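Local coordinates for septation protein imp2 (Schizosaccharomyces pombe, PDB 5C1F) that anchors the cytoskeleton to the membrane by binding phospholipids through its F-BAR domain, is required for normal septation and takes part in disassembly of the medial ring, at residues Tyr143-Gln157 with Asn168-Ser182. Numbering follows the deposited sequence.
Sequences YHYLCKKVNYYVSQQ and NNAKLNKTQNAITAS
Y143 lays CB and its backbone CA against S182 OG, while I179 CG2 meets the edge of its ring at CE1 (3.9 Å). One turn on, L146 is a knob among T175, A178, I179 and S182, its CD1 3.6 Å from S182 CB. C147 SG touches I179 CD1. V150 divides its branches, CG1 to L172 CD1 and CG2 to T175 CG2 (3.6 Å); T175 is a knob among L146, K149, V150 and Y153. With CG anti to its carbonyl carbon (chi1 -72°), Y153 drops its ring among N168, K171, L172 and T175: K171 CB lies over one face in a CH-pi contact, 3.9 Å from the centroid, and T175 OG1 meets the edge at CE2. An alanine here is likely to open a gap between the helices and leave K171 CB without its aromatic partner. N168 ND2 gives Y153 O a nearly straight hydrogen bond (2.9 Å, 174°). Q157 NE2 hydrogen-bonds N169 OD1 (3.0 Å) from above the N169 carbonyl plane. Segments 143-155 and 168-182 run antiparallel (154°, axes 9.2 Å apart), packed knobs-into-holes; they belong to helices 69-155 and 162-252 near one end of the elongated F-BAR domain, where Y143 and C147 also pack on the second subunit.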
loop_
_atom_site.group_PDB
_atom_site.type_symbol
_atom_site.label_atom_id
_atom_site.label_comp_id
_atom_site.label_asym_id
_atom_site.label_seq_id
_atom_site.Cartn_x
_atom_site.Cartn_y
_atom_site.Cartn_z
ATOM N N TYR A 143 58.397 46.756 -18.773
ATOM C CA TYR A 143 59.712 46.480 -19.334
ATOM C C TYR A 143 59.680 46.488 -20.860
ATOM O O TYR A 143 60.637 46.911 -21.506
ATOM C CB TYR A 143 60.223 45.139 -18.805
ATOM C CG TYR A 143 61.508 44.657 -19.426
ATOM C CD1 TYR A 143 62.707 45.312 -19.187
ATOM C CD2 TYR A 143 61.524 43.531 -20.235
ATOM C CE1 TYR A 143 63.888 44.863 -19.752
ATOM C CE2 TYR A 143 62.696 43.073 -20.800
ATOM C CZ TYR A 143 63.874 43.740 -20.556
ATOM O OH TYR A 143 65.038 43.280 -21.122
ATOM N N HIS A 144 58.568 46.028 -21.423
ATOM C CA HIS A 144 58.383 45.998 -22.869
ATOM C C HIS A 144 58.429 47.397 -23.469
ATOM O O HIS A 144 59.227 47.674 -24.365
ATOM C CB HIS A 144 57.052 45.321 -23.220
ATOM C CG HIS A 144 56.759 45.278 -24.688
ATOM N ND1 HIS A 144 55.647 45.887 -25.244
ATOM C CD2 HIS A 144 57.421 44.705 -25.715
ATOM C CE1 HIS A 144 55.648 45.684 -26.545
ATOM N NE2 HIS A 144 56.707 44.971 -26.864
ATOM N N TYR A 145 57.578 48.281 -22.961
ATOM C CA TYR A 145 57.413 49.599 -23.559
ATOM C C TYR A 145 58.501 50.578 -23.127
ATOM O O TYR A 145 58.640 51.652 -23.711
ATOM C CB TYR A 145 56.018 50.146 -23.241
ATOM C CG TYR A 145 54.936 49.450 -24.043
ATOM C CD1 TYR A 145 54.283 48.330 -23.542
ATOM C CD2 TYR A 145 54.594 49.892 -25.316
ATOM C CE1 TYR A 145 53.304 47.681 -24.278
ATOM C CE2 TYR A 145 53.619 49.251 -26.060
ATOM C CZ TYR A 145 52.978 48.144 -25.537
ATOM O OH TYR A 145 52.009 47.502 -26.276
ATOM N N LEU A 146 59.283 50.204 -22.119
ATOM C CA LEU A 146 60.479 50.972 -21.785
ATOM C C LEU A 146 61.547 50.735 -22.846
ATOM O O LEU A 146 62.201 51.676 -23.298
ATOM C CB LEU A 146 61.011 50.605 -20.399
ATOM C CG LEU A 146 60.371 51.348 -19.225
ATOM C CD1 LEU A 146 61.011 50.930 -17.912
ATOM C CD2 LEU A 146 60.477 52.853 -19.421
ATOM N N CYS A 147 61.717 49.476 -23.244
ATOM C CA CYS A 147 62.639 49.135 -24.321
ATOM C C CYS A 147 62.183 49.777 -25.622
ATOM O O CYS A 147 62.995 50.160 -26.462
ATOM C CB CYS A 147 62.743 47.618 -24.490
ATOM S SG CYS A 147 63.397 46.752 -23.050
ATOM N N LYS A 148 60.870 49.899 -25.773
ATOM C CA LYS A 148 60.284 50.462 -26.977
ATOM C C LYS A 148 60.557 51.962 -27.078
ATOM O O LYS A 148 60.708 52.502 -28.174
ATOM C CB LYS A 148 58.780 50.187 -27.004
ATOM C CG LYS A 148 58.224 49.929 -28.392
ATOM C CD LYS A 148 56.740 49.603 -28.343
ATOM C CE LYS A 148 56.177 49.420 -29.743
ATOM N NZ LYS A 148 54.693 49.309 -29.729
ATOM N N LYS A 149 60.622 52.633 -25.933
ATOM C CA LYS A 149 60.930 54.059 -25.915
ATOM C C LYS A 149 62.400 54.307 -26.223
ATOM O O LYS A 149 62.742 55.266 -26.913
ATOM C CB LYS A 149 60.564 54.676 -24.567
ATOM C CG LYS A 149 59.092 55.018 -24.426
ATOM C CD LYS A 149 58.771 55.479 -23.017
ATOM C CE LYS A 149 59.665 56.629 -22.596
ATOM N NZ LYS A 149 59.415 57.018 -21.182
ATOM N N VAL A 150 63.265 53.442 -25.699
ATOM C CA VAL A 150 64.689 53.512 -26.000
ATOM C C VAL A 150 64.902 53.420 -27.506
ATOM O O VAL A 150 65.627 54.224 -28.091
ATOM C CB VAL A 150 65.478 52.389 -25.301
ATOM C CG1 VAL A 150 66.895 52.323 -25.839
ATOM C CG2 VAL A 150 65.480 52.595 -23.794
ATOM N N ASN A 151 64.248 52.439 -28.123
ATOM C CA ASN A 151 64.277 52.265 -29.570
ATOM C C ASN A 151 63.914 53.562 -30.290
ATOM O O ASN A 151 64.590 53.974 -31.234
ATOM C CB ASN A 151 63.321 51.138 -29.979
ATOM C CG ASN A 151 63.321 50.878 -31.476
ATOM O OD1 ASN A 151 62.612 51.543 -32.234
ATOM N ND2 ASN A 151 64.110 49.900 -31.906
ATOM N N TYR A 152 62.853 54.207 -29.815
ATOM C CA TYR A 152 62.385 55.466 -30.379
ATOM C C TYR A 152 63.373 56.619 -30.177
ATOM O O TYR A 152 63.687 57.341 -31.121
ATOM C CB TYR A 152 61.029 55.837 -29.777
ATOM C CG TYR A 152 60.651 57.284 -29.994
ATOM C CD1 TYR A 152 60.271 57.742 -31.249
ATOM C CD2 TYR A 152 60.675 58.192 -28.945
ATOM C CE1 TYR A 152 59.931 59.062 -31.452
ATOM C CE2 TYR A 152 60.336 59.511 -29.137
ATOM C CZ TYR A 152 59.963 59.944 -30.392
ATOM O OH TYR A 152 59.622 61.263 -30.587
ATOM N N TYR A 153 63.854 56.791 -28.947
ATOM C CA TYR A 153 64.765 57.890 -28.626
ATOM C C TYR A 153 66.072 57.801 -29.403
ATOM O O TYR A 153 66.684 58.820 -29.722
ATOM C CB TYR A 153 65.066 57.922 -27.128
ATOM C CG TYR A 153 63.908 58.381 -26.277
ATOM C CD1 TYR A 153 63.098 59.434 -26.680
ATOM C CD2 TYR A 153 63.621 57.756 -25.073
ATOM C CE1 TYR A 153 62.035 59.856 -25.900
ATOM C CE2 TYR A 153 62.563 58.167 -24.289
ATOM C CZ TYR A 153 61.772 59.215 -24.706
ATOM O OH TYR A 153 60.718 59.621 -23.920
ATOM N N VAL A 154 66.501 56.579 -29.698
ATOM C CA VAL A 154 67.703 56.377 -30.494
ATOM C C VAL A 154 67.435 56.762 -31.947
ATOM O O VAL A 154 68.275 57.386 -32.597
ATOM C CB VAL A 154 68.202 54.917 -30.412
ATOM C CG1 VAL A 154 69.311 54.668 -31.425
ATOM C CG2 VAL A 154 68.687 54.608 -29.004
ATOM N N SER A 155 66.251 56.414 -32.446
ATOM C CA SER A 155 65.883 56.729 -33.825
ATOM C C SER A 155 65.744 58.233 -34.044
ATOM O O SER A 155 65.893 58.722 -35.163
ATOM C CB SER A 155 64.582 56.022 -34.213
ATOM O OG SER A 155 63.504 56.432 -33.392
ATOM N N GLN A 156 65.462 58.963 -32.970
ATOM C CA GLN A 156 65.322 60.414 -33.045
ATOM C C GLN A 156 66.667 61.113 -33.185
ATOM O O GLN A 156 66.734 62.253 -33.636
ATOM C CB GLN A 156 64.594 60.948 -31.808
ATOM C CG GLN A 156 63.088 60.762 -31.841
ATOM C CD GLN A 156 62.434 61.552 -32.955
ATOM O OE1 GLN A 156 62.215 61.034 -34.052
ATOM N NE2 GLN A 156 62.118 62.813 -32.682
ATOM N N GLN A 157 67.738 60.427 -32.798
ATOM C CA GLN A 157 69.070 61.023 -32.808
ATOM C C GLN A 157 69.560 61.334 -34.219
ATOM O O GLN A 157 70.447 62.166 -34.407
ATOM C CB GLN A 157 70.067 60.103 -32.107
ATOM C CG GLN A 157 69.823 59.942 -30.621
ATOM C CD GLN A 157 70.753 58.928 -29.992
ATOM O OE1 GLN A 157 70.931 57.829 -30.516
ATOM N NE2 GLN A 157 71.357 59.292 -28.868
ATOM N N ASN A 168 66.229 65.043 -25.902
ATOM C CA ASN A 168 65.939 63.684 -26.332
ATOM C C ASN A 168 66.927 62.694 -25.732
ATOM O O ASN A 168 66.544 61.618 -25.274
ATOM C CB ASN A 168 65.962 63.599 -27.861
ATOM C CG ASN A 168 65.834 62.180 -28.372
ATOM O OD1 ASN A 168 64.731 61.651 -28.499
ATOM N ND2 ASN A 168 66.967 61.558 -28.680
ATOM N N ASN A 169 68.203 63.067 -25.733
ATOM C CA ASN A 169 69.244 62.212 -25.178
ATOM C C ASN A 169 69.144 62.113 -23.657
ATOM O O ASN A 169 69.575 61.126 -23.059
ATOM C CB ASN A 169 70.626 62.718 -25.596
ATOM C CG ASN A 169 70.879 62.557 -27.085
ATOM O OD1 ASN A 169 70.186 61.798 -27.766
ATOM N ND2 ASN A 169 71.880 63.267 -27.597
ATOM N N ALA A 170 68.568 63.138 -23.037
ATOM C CA ALA A 170 68.295 63.107 -21.605
ATOM C C ALA A 170 67.204 62.086 -21.300
ATOM O O ALA A 170 67.331 61.287 -20.373
ATOM C CB ALA A 170 67.895 64.483 -21.107
ATOM N N LYS A 171 66.131 62.119 -22.090
ATOM C CA LYS A 171 65.045 61.153 -21.960
ATOM C C LYS A 171 65.549 59.741 -22.219
ATOM O O LYS A 171 65.145 58.792 -21.547
ATOM C CB LYS A 171 63.907 61.475 -22.932
ATOM C CG LYS A 171 63.201 62.791 -22.680
ATOM C CD LYS A 171 62.311 63.158 -23.862
ATOM C CE LYS A 171 61.613 64.486 -23.636
ATOM N NZ LYS A 171 60.649 64.812 -24.722
ATOM N N LEU A 172 66.424 59.613 -23.211
ATOM C CA LEU A 172 67.010 58.326 -23.557
ATOM C C LEU A 172 67.822 57.781 -22.392
ATOM O O LEU A 172 67.715 56.605 -22.044
ATOM C CB LEU A 172 67.889 58.450 -24.804
ATOM C CG LEU A 172 68.726 57.225 -25.178
ATOM C CD1 LEU A 172 67.844 56.009 -25.403
ATOM C CD2 LEU A 172 69.573 57.506 -26.408
ATOM N N ASN A 173 68.626 58.644 -21.785
ATOM C CA ASN A 173 69.473 58.228 -20.681
ATOM C C ASN A 173 68.647 57.863 -19.453
ATOM O O ASN A 173 68.955 56.898 -18.755
ATOM C CB ASN A 173 70.479 59.321 -20.329
ATOM C CG ASN A 173 71.730 58.766 -19.682
ATOM O OD1 ASN A 173 71.702 58.313 -18.538
ATOM N ND2 ASN A 173 72.837 58.792 -20.415
ATOM N N LYS A 174 67.595 58.632 -19.199
ATOM C CA LYS A 174 66.722 58.360 -18.065
ATOM C C LYS A 174 65.986 57.035 -18.254
ATOM O O LYS A 174 65.770 56.293 -17.296
ATOM C CB LYS A 174 65.715 59.495 -17.870
ATOM C CG LYS A 174 65.104 59.535 -16.479
ATOM C CD LYS A 174 63.724 60.167 -16.480
ATOM C CE LYS A 174 62.698 59.242 -17.117
ATOM N NZ LYS A 174 61.311 59.767 -16.975
ATOM N N THR A 175 65.612 56.745 -19.495
ATOM C CA THR A 175 64.858 55.537 -19.816
ATOM C C THR A 175 65.742 54.294 -19.732
ATOM O O THR A 175 65.283 53.221 -19.341
ATOM C CB THR A 175 64.223 55.627 -21.224
ATOM O OG1 THR A 175 63.435 56.819 -21.315
ATOM C CG2 THR A 175 63.332 54.426 -21.496
ATOM N N GLN A 176 67.009 54.446 -20.106
ATOM C CA GLN A 176 67.964 53.344 -20.048
ATOM C C GLN A 176 68.262 52.928 -18.608
ATOM O O GLN A 176 68.423 51.740 -18.321
ATOM C CB GLN A 176 69.263 53.723 -20.766
ATOM C CG GLN A 176 69.159 53.701 -22.285
ATOM C CD GLN A 176 70.410 54.217 -22.972
ATOM O OE1 GLN A 176 71.125 55.061 -22.433
ATOM N NE2 GLN A 176 70.678 53.709 -24.170
ATOM N N ASN A 177 68.327 53.903 -17.706
ATOM C CA ASN A 177 68.594 53.622 -16.298
ATOM C C ASN A 177 67.389 52.980 -15.619
ATOM O O ASN A 177 67.514 52.367 -14.558
ATOM C CB ASN A 177 69.001 54.899 -15.559
ATOM C CG ASN A 177 70.301 55.481 -16.075
ATOM O OD1 ASN A 177 71.107 54.778 -16.689
ATOM N ND2 ASN A 177 70.517 56.770 -15.832
ATOM N N ALA A 178 66.223 53.124 -16.240
ATOM C CA ALA A 178 64.995 52.533 -15.723
ATOM C C ALA A 178 64.885 51.067 -16.118
ATOM O O ALA A 178 64.149 50.302 -15.495
ATOM C CB ALA A 178 63.782 53.307 -16.220
ATOM N N ILE A 179 65.622 50.685 -17.158
ATOM C CA ILE A 179 65.591 49.319 -17.677
ATOM C C ILE A 179 66.043 48.301 -16.632
ATOM O O ILE A 179 65.412 47.258 -16.457
ATOM C CB ILE A 179 66.481 49.174 -18.929
ATOM C CG1 ILE A 179 65.930 50.018 -20.079
ATOM C CG2 ILE A 179 66.583 47.719 -19.354
ATOM C CD1 ILE A 179 64.606 49.529 -20.610
ATOM N N THR A 180 67.132 48.618 -15.939
ATOM C CA THR A 180 67.730 47.711 -14.966
ATOM C C THR A 180 66.742 47.269 -13.890
ATOM O O THR A 180 66.617 46.078 -13.606
ATOM C CB THR A 180 68.948 48.357 -14.288
ATOM O OG1 THR A 180 69.937 48.659 -15.280
ATOM C CG2 THR A 180 69.547 47.418 -13.246
ATOM N N ALA A 181 66.037 48.230 -13.302
ATOM C CA ALA A 181 65.071 47.925 -12.250
ATOM C C ALA A 181 63.822 47.265 -12.829
ATOM O O ALA A 181 63.255 46.356 -12.229
ATOM C CB ALA A 181 64.702 49.187 -11.484
ATOM N N SER A 182 63.402 47.729 -14.001
ATOM C CA SER A 182 62.221 47.193 -14.670
ATOM C C SER A 182 62.438 45.746 -15.092
ATOM O O SER A 182 61.538 44.914 -14.989
ATOM C CB SER A 182 61.867 48.046 -15.888
ATOM O OG SER A 182 60.670 47.593 -16.493
#